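Local coordinates for protein ubiquitin-like-specific protease 2 (Saccharomyces cerevisiae, PDB 5LNB) that removes SUMO from modified proteins as a cysteine protease of the Ulp1 (peptidase C48) family, this chain being the piece that carries the catalytic domain, at residues Y95-K99 with S184-K189; D132-D136 with Y190-L194. The contacts are given in a common frame with arbitrary orientation. Residue numbers count along the deposited sequence, not the author numbering.

Contact 1. Residues Y95-K99 with S184-K189; sequences YSNVK and SYALDK
A knob-into-hole contact topped by a salt-bridge network joins the short helix 94-98 to the C-terminal part of helix 172-190 at the surface of the Ulp1-type catalytic domain. Residues 184-189 are regular helix, with Asp188 N bonded to Ser184 O and Lys189 N to Tyr185 O. Residues 95-98 form one weakly bonded turn, with Val98 N on Tyr95 O at 3.0 Å. The nearest CA atoms are those of Tyr95 and Ser184, 6.5 Å apart.

Tyr95, chi1 t, is the knob: its ring enters among Ser184, Tyr185, Asp188 and Lys189. Small Ser184 lets the ring approach closely: Ser184 CB lies over one face of the Tyr95 ring, 3.9 Å from its centroid, in a CH-pi contact. Tyr95 CE1 lies 4.0 Å from Tyr185 CB, while the Tyr185 hydroxyl is hydrogen-bonded to Thr105 and Leu107 N. Tyrosine suits the place because its far end is polar: Tyr95 OH donates to Asp188 OD2 at 2.6 Å. Lys99, t at chi1 to chi3 and p at chi4, is long enough for NZ to donate to Asp188 OD2 at 2.8 Å, a hydrogen-bonded salt bridge. Lys189 NZ makes a longer salt bridge to Asp188 OD2, 3.5 Å, so one carboxylate partly offsets two ammonium groups whose NZ atoms are 4.5 Å apart. A water bridges the segments, donating to Lys99 O at 2.7 Å and accepting from Lys189 NZ at 2.5 Å.

Contact 2. Residues D132-D136 with Y190-L194; sequences DAILD and YSIQL
Leu135, Ile134 and Ile192 carry most of this apolar contact, in which the short, weakly bonded helix 131-136 meets the chain leaving helix 172-190. That helix ends at Tyr190; Ser191, with positive phi (58°), turns the backbone, and residues 192-194 run on extended. CA atoms are 8.2 Å apart for Leu135 and Tyr190 and 8.8 Å for Ile134 and Leu194. Leu135 (m, t) uses its branched end as a wedge: CD2 lies 3.6 Å from both Tyr190 CD1 and Ile192 CD1, and sits over the Tyr190 ring face, 3.8 Å from the centroid, a CH-pi contact. Tyr190 (chi1 m) offers this face while its hydroxyl is hydrogen-bonded to Asp106 and Phe108 N. Ile192 extends CD1 (chi2 t) to 4.5 Å from Ile134 CG2, which lies 4.4 Å from Leu194 CD1. The branched aliphatic side chains meet by van der Waals contact alone. Residues 190-194 begin the return loop of a beta-alpha-beta crossover: strand 159-164, helix 172-190, parallel neighbouring strand 199-203.

In the fold
Helix 172-190 and its exit loop tie the two contacts together: 184-189 serves contact 1 and 190-194 directly continues it into contact 2. The contact centres are 13 Å apart, on the same side of the chain's centre and 21 and 24 Å from it, so both belong to the periphery of the catalytic domain. The returning loop folds against the helix, with Ala186 O 3.1 Å from Ile192 N, a probable hydrogen bond, and Ala186 CB 4.0 Å from Leu194 CB. Tyr185 CE1 packs 3.7 Å from Tyr190 CE2, and both hydroxyls reach the loop that holds Thr105, Asp106, Leu107 and Phe108. Contact 1 combines an aromatic knob with a charged network; contact 2 is apolar.

Contact 1. Residues Y95-K99 with S184-K189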
ATOM      1  N   TYR A  95     -20.043  -5.877  -1.310  1.00 25.17           N
ATOM      2  CA  TYR A  95     -19.514  -6.449  -2.538  1.00 24.22           C
ATOM      3  C   TYR A  95     -20.076  -5.743  -3.768  1.00 25.46           C
ATOM      4  O   TYR A  95     -19.331  -5.431  -4.703  1.00 23.64           O
ATOM      5  CB  TYR A  95     -19.797  -7.951  -2.587  1.00 24.83           C
ATOM      6  CG  TYR A  95     -19.000  -8.629  -3.662  1.00 26.50           C
ATOM      7  CD1 TYR A  95     -17.612  -8.660  -3.605  1.00 25.60           C
ATOM      8  CD2 TYR A  95     -19.624  -9.211  -4.753  1.00 23.38           C
ATOM      9  CE1 TYR A  95     -16.873  -9.263  -4.601  1.00 25.69           C
ATOM     10  CE2 TYR A  95     -18.893  -9.817  -5.749  1.00 22.25           C
ATOM     11  CZ  TYR A  95     -17.526  -9.847  -5.668  1.00 23.04           C
ATOM     12  OH  TYR A  95     -16.804 -10.446  -6.673  1.00 28.13           O
ATOM     13  N   SER A  96     -21.385  -5.471  -3.781  1.00 23.37           N
ATOM     14  CA  SER A  96     -21.974  -4.743  -4.901  1.00 24.94           C
ATOM     15  C   SER A  96     -21.241  -3.441  -5.183  1.00 28.42           C
ATOM     16  O   SER A  96     -21.216  -2.984  -6.331  1.00 30.83           O
ATOM     17  CB  SER A  96     -23.447  -4.444  -4.629  1.00 31.63           C
ATOM     18  OG  SER A  96     -24.199  -5.642  -4.617  1.00 49.46           O
ATOM     19  N   ASN A  97     -20.656  -2.819  -4.152  1.00 22.94           N
ATOM     20  CA  ASN A  97     -20.005  -1.527  -4.333  1.00 23.41           C
ATOM     21  C   ASN A  97     -18.787  -1.638  -5.243  1.00 23.55           C
ATOM     22  O   ASN A  97     -18.514  -0.726  -6.029  1.00 23.83           O
ATOM     23  CB  ASN A  97     -19.602  -0.938  -2.978  1.00 22.62           C
ATOM     24  CG  ASN A  97     -20.796  -0.577  -2.116  1.00 31.91           C
ATOM     25  OD1 ASN A  97     -21.885  -0.331  -2.626  1.00 34.29           O
ATOM     26  ND2 ASN A  97     -20.593  -0.535  -0.798  1.00 27.27           N
ATOM     27  N   VAL A  98     -18.048  -2.745  -5.155  1.00 22.07           N
ATOM     28  CA  VAL A  98     -16.785  -2.902  -5.865  1.00 20.20           C
ATOM     29  C   VAL A  98     -16.829  -4.032  -6.888  1.00 25.03           C
ATOM     30  O   VAL A  98     -15.779  -4.439  -7.391  1.00 28.02           O
ATOM     31  CB  VAL A  98     -15.615  -3.109  -4.886  1.00 21.97           C
ATOM     32  CG1 VAL A  98     -15.372  -1.854  -4.071  1.00 23.48           C
ATOM     33  CG2 VAL A  98     -15.880  -4.305  -3.968  1.00 19.21           C
ATOM     34  N   LYS A  99     -18.014  -4.549  -7.224  1.00 32.95           N
ATOM     35  CA  LYS A  99     -18.082  -5.658  -8.177  1.00 30.57           C
ATOM     36  C   LYS A  99     -17.476  -5.275  -9.524  1.00 32.53           C
ATOM     37  O   LYS A  99     -16.675  -6.025 -10.091  1.00 36.02           O
ATOM     38  CB  LYS A  99     -19.523  -6.131  -8.358  1.00 35.55           C
ATOM     39  CG  LYS A  99     -19.630  -7.337  -9.288  1.00 38.80           C
ATOM     40  CD  LYS A  99     -20.944  -8.067  -9.123  1.00 46.67           C
ATOM     41  CE  LYS A  99     -21.075  -9.219 -10.129  1.00 49.04           C
ATOM     42  NZ  LYS A  99     -19.937 -10.188 -10.031  1.00 47.30           N
ATOM     43  N   SER A 184     -17.441 -12.931  -0.265  1.00 24.79           N
ATOM     44  CA  SER A 184     -18.254 -12.737  -1.458  1.00 22.48           C
ATOM     45  C   SER A 184     -17.427 -12.951  -2.715  1.00 23.66           C
ATOM     46  O   SER A 184     -17.875 -13.609  -3.665  1.00 21.86           O
ATOM     47  CB  SER A 184     -18.865 -11.339  -1.449  1.00 23.62           C
ATOM     48  OG  SER A 184     -19.694 -11.169  -0.315  1.00 27.96           O
ATOM     49  N   TYR A 185     -16.215 -12.391  -2.738  1.00 23.08           N
ATOM     50  CA  TYR A 185     -15.322 -12.589  -3.871  1.00 23.62           C
ATOM     51  C   TYR A 185     -15.112 -14.072  -4.148  1.00 21.60           C
ATOM     52  O   TYR A 185     -15.216 -14.524  -5.292  1.00 24.90           O
ATOM     53  CB  TYR A 185     -13.985 -11.894  -3.604  1.00 22.81           C
ATOM     54  CG  TYR A 185     -13.074 -11.845  -4.802  1.00 21.47           C
ATOM     55  CD1 TYR A 185     -12.198 -12.893  -5.072  1.00 18.09           C
ATOM     56  CD2 TYR A 185     -13.098 -10.757  -5.678  1.00 18.10           C
ATOM     57  CE1 TYR A 185     -11.361 -12.858  -6.175  1.00 23.39           C
ATOM     58  CE2 TYR A 185     -12.251 -10.706  -6.784  1.00 17.68           C
ATOM     59  CZ  TYR A 185     -11.390 -11.765  -7.030  1.00 22.92           C
ATOM     60  OH  TYR A 185     -10.547 -11.749  -8.120  1.00 27.93           O
ATOM     61  N   ALA A 186     -14.806 -14.842  -3.100  1.00 23.56           N
ATOM     62  CA  ALA A 186     -14.582 -16.276  -3.257  1.00 24.25           C
ATOM     63  C   ALA A 186     -15.787 -16.962  -3.891  1.00 25.50           C
ATOM     64  O   ALA A 186     -15.637 -17.819  -4.772  1.00 24.22           O
ATOM     65  CB  ALA A 186     -14.270 -16.899  -1.895  1.00 21.67           C
ATOM     66  N   LEU A 187     -16.991 -16.618  -3.433  1.00 26.75           N
ATOM     67  CA  LEU A 187     -18.190 -17.242  -3.973  1.00 28.28           C
ATOM     68  C   LEU A 187     -18.416 -16.814  -5.417  1.00 28.86           C
ATOM     69  O   LEU A 187     -18.751 -17.640  -6.274  1.00 23.84           O
ATOM     70  CB  LEU A 187     -19.396 -16.887  -3.102  1.00 24.16           C
ATOM     71  CG  LEU A 187     -20.706 -17.549  -3.530  1.00 30.90           C
ATOM     72  CD1 LEU A 187     -20.641 -19.060  -3.358  1.00 26.62           C
ATOM     73  CD2 LEU A 187     -21.894 -16.993  -2.756  1.00 31.91           C
ATOM     74  N   ASP A 188     -18.212 -15.528  -5.700  1.00 23.80           N
ATOM     75  CA  ASP A 188     -18.464 -14.987  -7.027  1.00 22.08           C
ATOM     76  C   ASP A 188     -17.484 -15.544  -8.055  1.00 26.06           C
ATOM     77  O   ASP A 188     -17.897 -16.036  -9.108  1.00 28.84           O
ATOM     78  CB  ASP A 188     -18.376 -13.462  -6.972  1.00 24.75           C
ATOM     79  CG  ASP A 188     -18.637 -12.803  -8.313  1.00 32.63           C
ATOM     80  OD1 ASP A 188     -19.334 -13.408  -9.159  1.00 34.56           O
ATOM     81  OD2 ASP A 188     -18.142 -11.671  -8.515  1.00 31.81           O
ATOM     82  N   LYS A 189     -16.180 -15.459  -7.786  1.00 21.27           N
ATOM     83  CA  LYS A 189     -15.225 -15.802  -8.836  1.00 26.73           C
ATOM     84  C   LYS A 189     -14.944 -17.293  -8.905  1.00 26.99           C
ATOM     85  O   LYS A 189     -14.691 -17.810  -9.995  1.00 24.02           O
ATOM     86  CB  LYS A 189     -13.893 -15.063  -8.650  1.00 24.49           C
ATOM     87  CG  LYS A 189     -13.994 -13.550  -8.613  1.00 25.72           C
ATOM     88  CD  LYS A 189     -14.716 -13.014  -9.814  1.00 29.96           C
ATOM     89  CE  LYS A 189     -14.721 -11.494  -9.810  1.00 33.66           C
ATOM     90  NZ  LYS A 189     -15.620 -10.964 -10.886  1.00 32.78           N
TER
HETATM   91  O   HOH W   1     -16.656  -8.667 -10.709  1.00 38.22           O

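Contact 2. Residues D132-D136 with Y190-L194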
ATOM      1  N   ASP A 132      -3.640 -17.609  -2.023  1.00 28.90           N
ATOM      2  CA  ASP A 132      -3.204 -18.593  -3.008  1.00 30.73           C
ATOM      3  C   ASP A 132      -3.146 -20.004  -2.441  1.00 40.10           C
ATOM      4  O   ASP A 132      -2.941 -20.950  -3.206  1.00 45.75           O
ATOM      5  CB  ASP A 132      -1.836 -18.210  -3.588  1.00 30.42           C
ATOM      6  CG  ASP A 132      -0.720 -18.242  -2.554  1.00 40.53           C
ATOM      7  OD1 ASP A 132      -0.919 -17.742  -1.420  1.00 43.69           O
ATOM      8  OD2 ASP A 132       0.370 -18.766  -2.879  1.00 46.13           O
ATOM      9  N   ALA A 133      -3.317 -20.174  -1.132  1.00 39.03           N
ATOM     10  CA  ALA A 133      -3.448 -21.510  -0.571  1.00 36.86           C
ATOM     11  C   ALA A 133      -4.897 -21.969  -0.497  1.00 38.82           C
ATOM     12  O   ALA A 133      -5.153 -23.179  -0.473  1.00 41.49           O
ATOM     13  CB  ALA A 133      -2.820 -21.567   0.823  1.00 31.67           C
ATOM     14  N   ILE A 134      -5.850 -21.036  -0.487  1.00 39.15           N
ATOM     15  CA  ILE A 134      -7.256 -21.412  -0.402  1.00 42.02           C
ATOM     16  C   ILE A 134      -7.685 -22.168  -1.652  1.00 46.92           C
ATOM     17  O   ILE A 134      -8.280 -23.248  -1.568  1.00 50.96           O
ATOM     18  CB  ILE A 134      -8.134 -20.171  -0.174  1.00 45.32           C
ATOM     19  CG1 ILE A 134      -7.856 -19.565   1.204  1.00 43.84           C
ATOM     20  CG2 ILE A 134      -9.598 -20.547  -0.341  1.00 48.63           C
ATOM     21  CD1 ILE A 134      -8.106 -20.535   2.359  1.00 45.58           C
ATOM     22  N   LEU A 135      -7.397 -21.610  -2.830  1.00 49.41           N
ATOM     23  CA  LEU A 135      -7.780 -22.264  -4.079  1.00 57.73           C
ATOM     24  C   LEU A 135      -7.256 -23.693  -4.151  1.00 65.55           C
ATOM     25  O   LEU A 135      -8.003 -24.626  -4.476  1.00 71.60           O
ATOM     26  CB  LEU A 135      -7.271 -21.448  -5.268  1.00 62.35           C
ATOM     27  CG  LEU A 135      -8.121 -20.268  -5.736  1.00 54.82           C
ATOM     28  CD1 LEU A 135      -7.453 -19.585  -6.928  1.00 55.43           C
ATOM     29  CD2 LEU A 135      -9.525 -20.731  -6.080  1.00 46.31           C
ATOM     30  N   ASP A 136      -5.965 -23.886  -3.857  1.00 70.59           N
ATOM     31  CA  ASP A 136      -5.383 -25.224  -3.935  1.00 78.25           C
ATOM     32  C   ASP A 136      -6.114 -26.209  -3.031  1.00 74.36           C
ATOM     33  O   ASP A 136      -6.158 -27.410  -3.324  1.00 72.74           O
ATOM     34  CB  ASP A 136      -3.896 -25.173  -3.569  1.00 83.40           C
ATOM     35  CG  ASP A 136      -3.151 -24.058  -4.290  1.00 81.91           C
ATOM     36  OD1 ASP A 136      -3.799 -23.298  -5.041  1.00 79.86           O
ATOM     37  OD2 ASP A 136      -1.917 -23.944  -4.103  1.00 78.49           O
ATOM     38  N   TYR A 190     -14.959 -17.992  -7.768  1.00 22.59           N
ATOM     39  CA  TYR A 190     -14.555 -19.388  -7.735  1.00 23.67           C
ATOM     40  C   TYR A 190     -15.623 -20.331  -7.206  1.00 25.26           C
ATOM     41  O   TYR A 190     -15.358 -21.527  -7.109  1.00 28.48           O
ATOM     42  CB  TYR A 190     -13.289 -19.569  -6.887  1.00 23.47           C
ATOM     43  CG  TYR A 190     -12.232 -18.520  -7.089  1.00 25.87           C
ATOM     44  CD1 TYR A 190     -11.426 -18.518  -8.235  1.00 23.00           C
ATOM     45  CD2 TYR A 190     -12.020 -17.530  -6.125  1.00 22.01           C
ATOM     46  CE1 TYR A 190     -10.434 -17.552  -8.410  1.00 21.84           C
ATOM     47  CE2 TYR A 190     -11.042 -16.555  -6.297  1.00 20.67           C
ATOM     48  CZ  TYR A 190     -10.256 -16.570  -7.437  1.00 20.73           C
ATOM     49  OH  TYR A 190      -9.285 -15.605  -7.592  1.00 20.06           O
ATOM     50  N   SER A 191     -16.811 -19.844  -6.860  1.00 24.67           N
ATOM     51  CA  SER A 191     -17.864 -20.701  -6.320  1.00 25.90           C
ATOM     52  C   SER A 191     -17.411 -21.422  -5.053  1.00 26.69           C
ATOM     53  O   SER A 191     -17.829 -22.550  -4.781  1.00 33.60           O
ATOM     54  CB  SER A 191     -18.342 -21.712  -7.368  1.00 27.09           C
ATOM     55  OG  SER A 191     -19.017 -21.045  -8.410  1.00 30.82           O
ATOM     56  N   ILE A 192     -16.539 -20.783  -4.287  1.00 33.85           N
ATOM     57  CA  ILE A 192     -15.991 -21.341  -3.058  1.00 32.30           C
ATOM     58  C   ILE A 192     -16.754 -20.754  -1.879  1.00 30.30           C
ATOM     59  O   ILE A 192     -16.969 -19.538  -1.806  1.00 25.23           O
ATOM     60  CB  ILE A 192     -14.485 -21.044  -2.942  1.00 35.93           C
ATOM     61  CG1 ILE A 192     -13.671 -22.078  -3.729  1.00 39.45           C
ATOM     62  CG2 ILE A 192     -14.051 -20.978  -1.489  1.00 25.65           C
ATOM     63  CD1 ILE A 192     -12.182 -21.734  -3.794  1.00 38.10           C
ATOM     64  N   GLN A 193     -17.167 -21.615  -0.960  1.00 31.66           N
ATOM     65  CA  GLN A 193     -17.769 -21.185   0.295  1.00 36.97           C
ATOM     66  C   GLN A 193     -16.645 -20.972   1.304  1.00 39.69           C
ATOM     67  O   GLN A 193     -16.003 -21.928   1.750  1.00 43.35           O
ATOM     68  CB  GLN A 193     -18.793 -22.209   0.781  1.00 37.29           C
ATOM     69  CG  GLN A 193     -20.094 -22.188  -0.005  1.00 43.51           C
ATOM     70  CD  GLN A 193     -21.052 -23.280   0.438  1.00 60.36           C
ATOM     71  OE1 GLN A 193     -20.852 -24.458   0.132  1.00 66.84           O
ATOM     72  NE2 GLN A 193     -22.093 -22.896   1.170  1.00 65.28           N
ATOM     73  N   LEU A 194     -16.384 -19.719   1.639  1.00 35.23           N
ATOM     74  CA  LEU A 194     -15.266 -19.357   2.493  1.00 33.67           C
ATOM     75  C   LEU A 194     -15.791 -18.968   3.867  1.00 34.56           C
ATOM     76  O   LEU A 194     -16.651 -18.088   3.983  1.00 29.68           O
ATOM     77  CB  LEU A 194     -14.463 -18.210   1.881  1.00 30.06           C
ATOM     78  CG  LEU A 194     -13.226 -17.822   2.684  1.00 33.16           C
ATOM     79  CD1 LEU A 194     -12.296 -19.031   2.795  1.00 35.32           C
ATOM     80  CD2 LEU A 194     -12.527 -16.646   2.027  1.00 26.89           C
TER